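Local coordinates for protein NADH kinase POS5 (Saccharomyces cerevisiae, PDB 3AFO) that phosphorylates NADH and NAD(+) with ATP, with a twofold preference for NADH, and is a key source of the cellular reductant NADPH, at residues N200-H205 against V299-D304; L204-S209 against T228-A233. All blocks are in the same frame, centred on the assembly; numbering follows the deposited sequence.

Contact 1 of 2, residues N200-H205 against V299-D304. With NAI (1,4-dihydronicotinamide adenine dinucleotide), chain C.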
loop_
_atom_site.group_PDB
_atom_site.type_symbol
_atom_site.label_atom_id
_atom_site.label_comp_id
_atom_site.label_asym_id
_atom_site.label_seq_id
_atom_site.Cartn_x
_atom_site.Cartn_y
_atom_site.Cartn_z
ATOM N N ASN A 200 4.487 9.227 21.164
ATOM C CA ASN A 200 3.909 8.763 19.903
ATOM C C ASN A 200 4.834 9.050 18.738
ATOM O O ASN A 200 5.363 8.132 18.085
ATOM C CB ASN A 200 2.598 9.503 19.632
ATOM C CG ASN A 200 1.364 8.655 19.825
ATOM O OD1 ASN A 200 0.265 9.102 19.477
ATOM N ND2 ASN A 200 1.512 7.449 20.364
ATOM N N ASP A 201 4.996 10.334 18.452
ATOM C CA ASP A 201 5.658 10.732 17.233
ATOM C C ASP A 201 6.139 12.161 17.178
ATOM O O ASP A 201 5.741 13.017 17.979
ATOM C CB ASP A 201 4.743 10.454 16.026
ATOM C CG ASP A 201 3.308 10.916 16.245
ATOM O OD1 ASP A 201 3.071 11.950 16.924
ATOM O OD2 ASP A 201 2.406 10.235 15.707
ATOM N N ILE A 202 7.001 12.397 16.195
ATOM C CA ILE A 202 7.443 13.712 15.803
ATOM C C ILE A 202 7.140 13.808 14.318
ATOM O O ILE A 202 7.539 12.921 13.541
ATOM C CB ILE A 202 8.953 13.876 16.051
ATOM C CG1 ILE A 202 9.228 13.772 17.559
ATOM C CG2 ILE A 202 9.467 15.222 15.459
ATOM C CD1 ILE A 202 10.510 13.025 17.924
ATOM N N PHE A 203 6.436 14.856 13.908
ATOM C CA PHE A 203 6.144 14.995 12.473
ATOM C C PHE A 203 6.216 16.393 11.912
ATOM O O PHE A 203 6.047 17.378 12.629
ATOM C CB PHE A 203 4.841 14.270 12.046
ATOM C CG PHE A 203 3.585 14.772 12.709
ATOM C CD1 PHE A 203 2.838 15.800 12.140
ATOM C CD2 PHE A 203 3.110 14.171 13.858
ATOM C CE1 PHE A 203 1.656 16.238 12.746
ATOM C CE2 PHE A 203 1.916 14.608 14.463
ATOM C CZ PHE A 203 1.201 15.638 13.908
ATOM N N LEU A 204 6.537 16.441 10.624
ATOM C CA LEU A 204 6.616 17.656 9.844
ATOM C C LEU A 204 5.492 17.587 8.820
ATOM O O LEU A 204 5.226 16.520 8.260
ATOM C CB LEU A 204 7.971 17.747 9.149
ATOM C CG LEU A 204 9.174 17.903 10.086
ATOM C CD1 LEU A 204 10.481 17.653 9.345
ATOM C CD2 LEU A 204 9.178 19.313 10.716
ATOM N N HIS A 205 4.816 18.708 8.594
ATOM C CA HIS A 205 3.674 18.723 7.686
ATOM C C HIS A 205 3.519 20.102 7.053
ATOM O O HIS A 205 3.781 21.109 7.709
ATOM C CB HIS A 205 2.396 18.331 8.423
ATOM C CG HIS A 205 1.311 17.836 7.516
ATOM N ND1 HIS A 205 0.556 18.682 6.734
ATOM C CD2 HIS A 205 0.878 16.584 7.242
ATOM C CE1 HIS A 205 -0.298 17.972 6.019
ATOM N NE2 HIS A 205 -0.131 16.697 6.317
ATOM N N VAL A 299 6.698 24.668 6.753
ATOM C CA VAL A 299 6.446 23.388 7.415
ATOM C C VAL A 299 6.073 23.561 8.886
ATOM O O VAL A 299 6.662 24.379 9.593
ATOM C CB VAL A 299 7.679 22.465 7.361
ATOM C CG1 VAL A 299 7.276 21.048 7.711
ATOM C CG2 VAL A 299 8.330 22.507 5.989
ATOM N N LYS A 300 5.108 22.777 9.348
ATOM C CA LYS A 300 4.749 22.775 10.755
ATOM C C LYS A 300 5.434 21.603 11.446
ATOM O O LYS A 300 5.532 20.520 10.871
ATOM C CB LYS A 300 3.228 22.689 10.939
ATOM C CG LYS A 300 2.745 23.099 12.334
ATOM C CD LYS A 300 1.228 22.973 12.495
ATOM C CE LYS A 300 0.461 23.930 11.592
ATOM N NZ LYS A 300 0.747 25.374 11.870
ATOM N N LEU A 301 5.913 21.826 12.668
ATOM C CA LEU A 301 6.451 20.757 13.488
ATOM C C LEU A 301 5.474 20.434 14.616
ATOM O O LEU A 301 5.072 21.334 15.387
ATOM C CB LEU A 301 7.816 21.166 14.066
ATOM C CG LEU A 301 8.417 20.239 15.131
ATOM C CD1 LEU A 301 8.822 18.871 14.566
ATOM C CD2 LEU A 301 9.611 20.911 15.819
ATOM N N SER A 302 5.104 19.159 14.727
ATOM C CA SER A 302 4.298 18.702 15.845
ATOM C C SER A 302 4.951 17.548 16.584
ATOM O O SER A 302 5.655 16.727 15.988
ATOM C CB SER A 302 2.895 18.299 15.378
ATOM O OG SER A 302 2.296 19.350 14.635
ATOM N N VAL A 303 4.712 17.495 17.892
ATOM C CA VAL A 303 5.276 16.462 18.747
ATOM C C VAL A 303 4.097 15.909 19.545
ATOM O O VAL A 303 3.417 16.656 20.267
ATOM C CB VAL A 303 6.347 17.027 19.717
ATOM C CG1 VAL A 303 6.779 15.956 20.718
ATOM C CG2 VAL A 303 7.558 17.585 18.968
ATOM N N ASP A 304 3.838 14.612 19.394
ATOM C CA ASP A 304 2.617 13.974 19.937
ATOM C C ASP A 304 1.336 14.749 19.603
ATOM O O ASP A 304 0.405 14.806 20.404
ATOM C CB ASP A 304 2.754 13.732 21.445
ATOM C CG ASP A 304 3.815 12.708 21.765
ATOM O OD1 ASP A 304 4.174 11.945 20.842
ATOM O OD2 ASP A 304 4.299 12.649 22.922
HETATM P PA NAI C . -6.309 13.613 18.172
HETATM O O1A NAI C . -7.549 13.314 18.963
HETATM O O2A NAI C . -6.469 14.787 17.065
HETATM O O5B NAI C . -5.832 12.385 17.329
HETATM C C5B NAI C . -5.811 11.195 17.956
HETATM C C4B NAI C . -6.556 10.203 17.140
HETATM O O4B NAI C . -5.511 9.206 16.981
HETATM C C3B NAI C . -7.533 9.691 18.193
HETATM O O3B NAI C . -8.541 8.900 17.560
HETATM C C2B NAI C . -6.605 8.828 19.049
HETATM O O2B NAI C . -7.312 7.793 19.722
HETATM C C1B NAI C . -5.705 8.189 17.992
HETATM N N9A NAI C . -4.376 7.828 18.560
HETATM C C8A NAI C . -3.492 8.642 19.148
HETATM N N7A NAI C . -2.421 7.925 19.527
HETATM C C5A NAI C . -2.616 6.659 19.155
HETATM C C6A NAI C . -1.876 5.480 19.260
HETATM N N6A NAI C . -0.657 5.441 19.835
HETATM N N1A NAI C . -2.415 4.349 18.764
HETATM C C2A NAI C . -3.608 4.331 18.188
HETATM N N3A NAI C . -4.334 5.434 18.072
HETATM C C4A NAI C . -3.867 6.602 18.548
HETATM O O3 NAI C . -5.039 14.124 19.111
HETATM P PN NAI C . -4.503 13.301 20.382
HETATM O O1N NAI C . -5.549 12.334 20.848
HETATM O O2N NAI C . -3.896 14.331 21.251
HETATM O O5D NAI C . -3.291 12.362 19.815
HETATM C C5D NAI C . -2.200 12.936 19.115
HETATM C C4D NAI C . -1.820 12.040 17.948
HETATM O O4D NAI C . -2.754 12.328 16.882
HETATM C C3D NAI C . -0.486 12.406 17.316
HETATM O O3D NAI C . 0.603 11.823 18.043
HETATM C C2D NAI C . -0.637 11.775 15.913
HETATM O O2D NAI C . -0.027 10.475 15.898
HETATM C C1D NAI C . -2.181 11.625 15.772
HETATM N N1N NAI C . -2.579 12.262 14.507
HETATM C C2N NAI C . -3.111 11.439 13.520
HETATM C C3N NAI C . -3.490 11.952 12.292
HETATM C C7N NAI C . -4.091 10.981 11.244
HETATM O O7N NAI C . -4.487 11.364 10.145
HETATM N N7N NAI C . -4.156 9.721 11.625
HETATM C C4N NAI C . -3.333 13.323 12.048
HETATM C C5N NAI C . -2.791 14.174 13.034
HETATM C C6N NAI C . -2.401 13.654 14.270
#

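Contact 2 of 2, residues L204-S209 against T228-A233. With NAI (1,4-dihydronicotinamide adenine dinucleotide), chain F.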
loop_
_atom_site.group_PDB
_atom_site.type_symbol
_atom_site.label_atom_id
_atom_site.label_comp_id
_atom_site.label_asym_id
_atom_site.label_seq_id
_atom_site.Cartn_x
_atom_site.Cartn_y
_atom_site.Cartn_z
ATOM N N LEU A 204 6.537 16.441 10.624
ATOM C CA LEU A 204 6.616 17.656 9.844
ATOM C C LEU A 204 5.492 17.587 8.820
ATOM O O LEU A 204 5.226 16.520 8.260
ATOM C CB LEU A 204 7.971 17.747 9.149
ATOM C CG LEU A 204 9.174 17.903 10.086
ATOM C CD1 LEU A 204 10.481 17.653 9.345
ATOM C CD2 LEU A 204 9.178 19.313 10.716
ATOM N N HIS A 205 4.816 18.708 8.594
ATOM C CA HIS A 205 3.674 18.723 7.686
ATOM C C HIS A 205 3.519 20.102 7.053
ATOM O O HIS A 205 3.781 21.109 7.709
ATOM C CB HIS A 205 2.396 18.331 8.423
ATOM C CG HIS A 205 1.311 17.836 7.516
ATOM N ND1 HIS A 205 0.556 18.682 6.734
ATOM C CD2 HIS A 205 0.878 16.584 7.242
ATOM C CE1 HIS A 205 -0.298 17.972 6.019
ATOM N NE2 HIS A 205 -0.131 16.697 6.317
ATOM N N ARG A 206 3.100 20.138 5.789
ATOM C CA ARG A 206 2.863 21.391 5.065
ATOM C C ARG A 206 1.776 22.237 5.729
ATOM O O ARG A 206 1.771 23.453 5.585
ATOM C CB ARG A 206 2.519 21.118 3.595
ATOM C CG ARG A 206 1.210 20.354 3.372
ATOM C CD ARG A 206 0.875 20.212 1.885
ATOM N NE ARG A 206 -0.394 19.503 1.688
ATOM C CZ ARG A 206 -1.599 20.071 1.738
ATOM N NH1 ARG A 206 -1.721 21.378 1.963
ATOM N NH2 ARG A 206 -2.689 19.334 1.548
ATOM N N GLY A 207 0.867 21.579 6.451
ATOM C CA GLY A 207 -0.177 22.246 7.235
ATOM C C GLY A 207 -1.025 23.200 6.419
ATOM O O GLY A 207 -1.684 22.791 5.465
ATOM N N ASN A 208 -0.983 24.478 6.792
ATOM C CA ASN A 208 -1.744 25.534 6.117
ATOM C C ASN A 208 -1.271 25.861 4.701
ATOM O O ASN A 208 -2.038 26.371 3.888
ATOM C CB ASN A 208 -1.689 26.819 6.942
ATOM C CG ASN A 208 -2.905 27.682 6.741
ATOM O OD1 ASN A 208 -4.037 27.200 6.810
ATOM N ND2 ASN A 208 -2.685 28.974 6.493
ATOM N N SER A 209 0.006 25.607 4.433
ATOM C CA SER A 209 0.608 25.903 3.145
ATOM C C SER A 209 0.075 24.952 2.061
ATOM O O SER A 209 -0.081 23.754 2.316
ATOM C CB SER A 209 2.127 25.805 3.258
ATOM O OG SER A 209 2.735 25.822 1.990
ATOM N N THR A 228 9.638 15.100 -1.248
ATOM C CA THR A 228 8.698 16.182 -1.540
ATOM C C THR A 228 7.301 15.626 -1.267
ATOM O O THR A 228 6.852 14.701 -1.953
ATOM C CB THR A 228 8.842 16.634 -2.999
ATOM O OG1 THR A 228 10.147 17.192 -3.189
ATOM C CG2 THR A 228 7.796 17.680 -3.369
ATOM N N ALA A 229 6.630 16.156 -0.245
ATOM C CA ALA A 229 5.458 15.475 0.323
ATOM C C ALA A 229 4.605 16.409 1.147
ATOM O O ALA A 229 4.981 17.564 1.352
ATOM C CB ALA A 229 5.937 14.311 1.207
ATOM N N ASP A 230 3.471 15.909 1.641
ATOM C CA ASP A 230 2.784 16.571 2.753
ATOM C C ASP A 230 3.712 16.703 3.962
ATOM O O ASP A 230 3.667 17.709 4.685
ATOM C CB ASP A 230 1.508 15.813 3.158
ATOM C CG ASP A 230 0.350 16.085 2.232
ATOM O OD1 ASP A 230 0.491 16.916 1.306
ATOM O OD2 ASP A 230 -0.706 15.460 2.424
ATOM N N GLY A 231 4.529 15.668 4.200
ATOM C CA GLY A 231 5.454 15.667 5.328
ATOM C C GLY A 231 6.031 14.296 5.627
ATOM O O GLY A 231 6.078 13.429 4.756
ATOM N N VAL A 232 6.455 14.097 6.868
ATOM C CA VAL A 232 7.054 12.832 7.284
ATOM C C VAL A 232 6.831 12.683 8.784
ATOM O O VAL A 232 6.784 13.691 9.509
ATOM C CB VAL A 232 8.572 12.802 6.947
ATOM C CG1 VAL A 232 9.341 13.807 7.801
ATOM C CG2 VAL A 232 9.166 11.382 7.104
ATOM N N ALA A 233 6.711 11.443 9.243
ATOM C CA ALA A 233 6.508 11.146 10.656
ATOM C C ALA A 233 7.618 10.229 11.138
ATOM O O ALA A 233 7.976 9.275 10.444
ATOM C CB ALA A 233 5.142 10.476 10.873
HETATM P PA NAI F . 2.330 22.394 -7.147
HETATM O O1A NAI F . 3.538 22.951 -7.821
HETATM O O2A NAI F . 2.188 22.800 -5.599
HETATM O O5B NAI F . 2.351 20.857 -6.949
HETATM C C5B NAI F . 2.108 20.059 -7.996
HETATM C C4B NAI F . 3.106 18.953 -7.995
HETATM O O4B NAI F . 2.262 17.925 -8.515
HETATM C C3B NAI F . 4.090 19.341 -9.093
HETATM O O3B NAI F . 5.218 18.463 -9.016
HETATM C C2B NAI F . 3.246 19.069 -10.335
HETATM O O2B NAI F . 4.042 18.840 -11.498
HETATM C C1B NAI F . 2.562 17.769 -9.924
HETATM N N9A NAI F . 1.275 17.542 -10.616
HETATM C C8A NAI F . 0.263 18.417 -10.738
HETATM N N7A NAI F . -0.716 17.853 -11.442
HETATM C C5A NAI F . -0.327 16.614 -11.760
HETATM C C6A NAI F . -0.914 15.565 -12.451
HETATM N N6A NAI F . -2.149 15.668 -12.978
HETATM N N1A NAI F . -0.217 14.424 -12.586
HETATM C C2A NAI F . 0.997 14.277 -12.072
HETATM N N3A NAI F . 1.587 15.251 -11.401
HETATM C C4A NAI F . 0.943 16.422 -11.229
HETATM O O3 NAI F . 0.896 22.920 -7.791
HETATM P PN NAI F . 0.393 22.724 -9.299
HETATM O O1N NAI F . 1.538 22.402 -10.185
HETATM O O2N NAI F . -0.468 23.894 -9.568
HETATM O O5D NAI F . -0.548 21.398 -9.192
HETATM C C5D NAI F . -1.660 21.376 -8.269
HETATM C C4D NAI F . -1.807 19.965 -7.682
HETATM O O4D NAI F . -0.871 19.822 -6.605
HETATM C C3D NAI F . -3.140 19.721 -6.974
HETATM O O3D NAI F . -4.161 19.446 -7.940
HETATM C C2D NAI F . -2.810 18.461 -6.151
HETATM O O2D NAI F . -3.157 17.266 -6.883
HETATM C C1D NAI F . -1.267 18.550 -6.000
HETATM N N1N NAI F . -0.973 18.429 -4.553
HETATM C C2N NAI F . -0.276 17.284 -4.131
HETATM C C3N NAI F . 0.020 17.082 -2.791
HETATM C C7N NAI F . 0.792 15.805 -2.406
HETATM O O7N NAI F . 1.098 15.539 -1.240
HETATM N N7N NAI F . 1.062 15.019 -3.437
HETATM C C4N NAI F . -0.392 18.024 -1.836
HETATM C C5N NAI F . -1.098 19.175 -2.247
HETATM C C6N NAI F . -1.390 19.381 -3.594
HETATM O O HOH W 1 -1.802 15.047 4.880
#

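Contact 1 of 2, residues N200-H205 against V299-D304
Strands 201-205 and 299-303 run antiparallel, with hydrogen-bonded pairs at Phe203-Ser302 and His205-Lys300; the tightest backbone bond, Lys300 N to His205 O, spans 2.7 Å and is nearly straight at 177°. The ladder ends with Asp304 N bonded to Asp201 O, and there the Asp304 carboxylate adds two more bonds: OD1 accepts from Asp201 N at 3.0 Å, nearly along its C-O axis, and from Asn200 N at 2.8 Å, from above the carboxylate plane, while OD2 takes Met199 N. An alanine at Asp304 would remove both carboxylate oxygens and would probably loosen the backbone that presents Asp201 to the ligand. On the apolar face Leu301 CD1 lies 3.8 Å from Ile202 CG2 and 3.9 Å from Leu204 CD2. On the other face Phe203 CG takes the crowded position between backbone N and carbonyl carbon (chi1 61°), and Ser302 CB lies over one face of the Phe203 ring, 3.8 Å from its centroid, a CH-pi contact. Asp201 reaches NADH with both oxygens, OD2 receiving a very short 2.5 Å bond from ribose O2D. With Asp304 OD1 only 4.1 Å from Asp201 OD1, the acids probably raise each other's proton affinity, while the backbone N-H groups probably ease the charge on Asp304.

Contact 2 of 2, residues L204-S209 against T228-A233
Arg206 and Asp230 lie alongside each other, their side chains pointing the same way with guanidinium and carboxylate planes 61° apart. The Arg206 chain leaves from the crowded position between backbone N and carbonyl carbon (chi1 64°) and runs extended to NE, which forms a salt bridge of 2.8 Å to Asp230 OD1. That oxygen lies in the guanidinium plane, whereas NE stands well above the plane of the carboxylate. NH1 meets Ser209 O at 2.9 Å, also in plane, so two edge bonds fix the rotation of the group and tie it across the type II' turn from Arg206 to Ser209. Over one guanidinium face lies nicotinamide C5N of NADH, 3.8 Å above it near the rim. The His205 ring has Asp230 O over one face; at its edge ND1 accepts from Gly207 N, and NE2 shares a water with Asp230 OD2. In the backbone, Leu204 and Val232 form an antiparallel hydrogen-bonded pair, Asp230 O receives Arg206 N at 2.7 Å, and a CB on Gly231 would run into Leu204 O and His205 CA. The OH of Tyr243 of the second subunit is hydrogen-bonded to both Arg206 NH2 and Asp230 OD2. Asp230 and Gly231 both face Ile264 in a classic beta bulge, beside the nicotinamide of an NADH that the second subunit binds, to whose site this chain contributes Arg206 and Asp230 at the subunit interface.

How the contacts relate
Both contacts are buried, touch the second subunit and use strand 201-205, which lies between strands 299-303 and 231-235 in the six-stranded antiparallel sheet of the C-terminal domain. Contact 1 pairs a long regular ladder nearer the centre of the chain; contact 2 lies farther out, where that strand ends in a turn. They touch where Phe203 CB packs on Val232 O, and Leu204 and His205 belong to both. Both rest on backbone bonds; contact 1 adds aliphatic packing and a carboxylate accepting two N-H groups, contact 2 a salt bridge and a bridging water. A different NADH lies at either end: the ribose hydroxyls of one at Asp201, the nicotinamide of the other at Arg206, just past the strand.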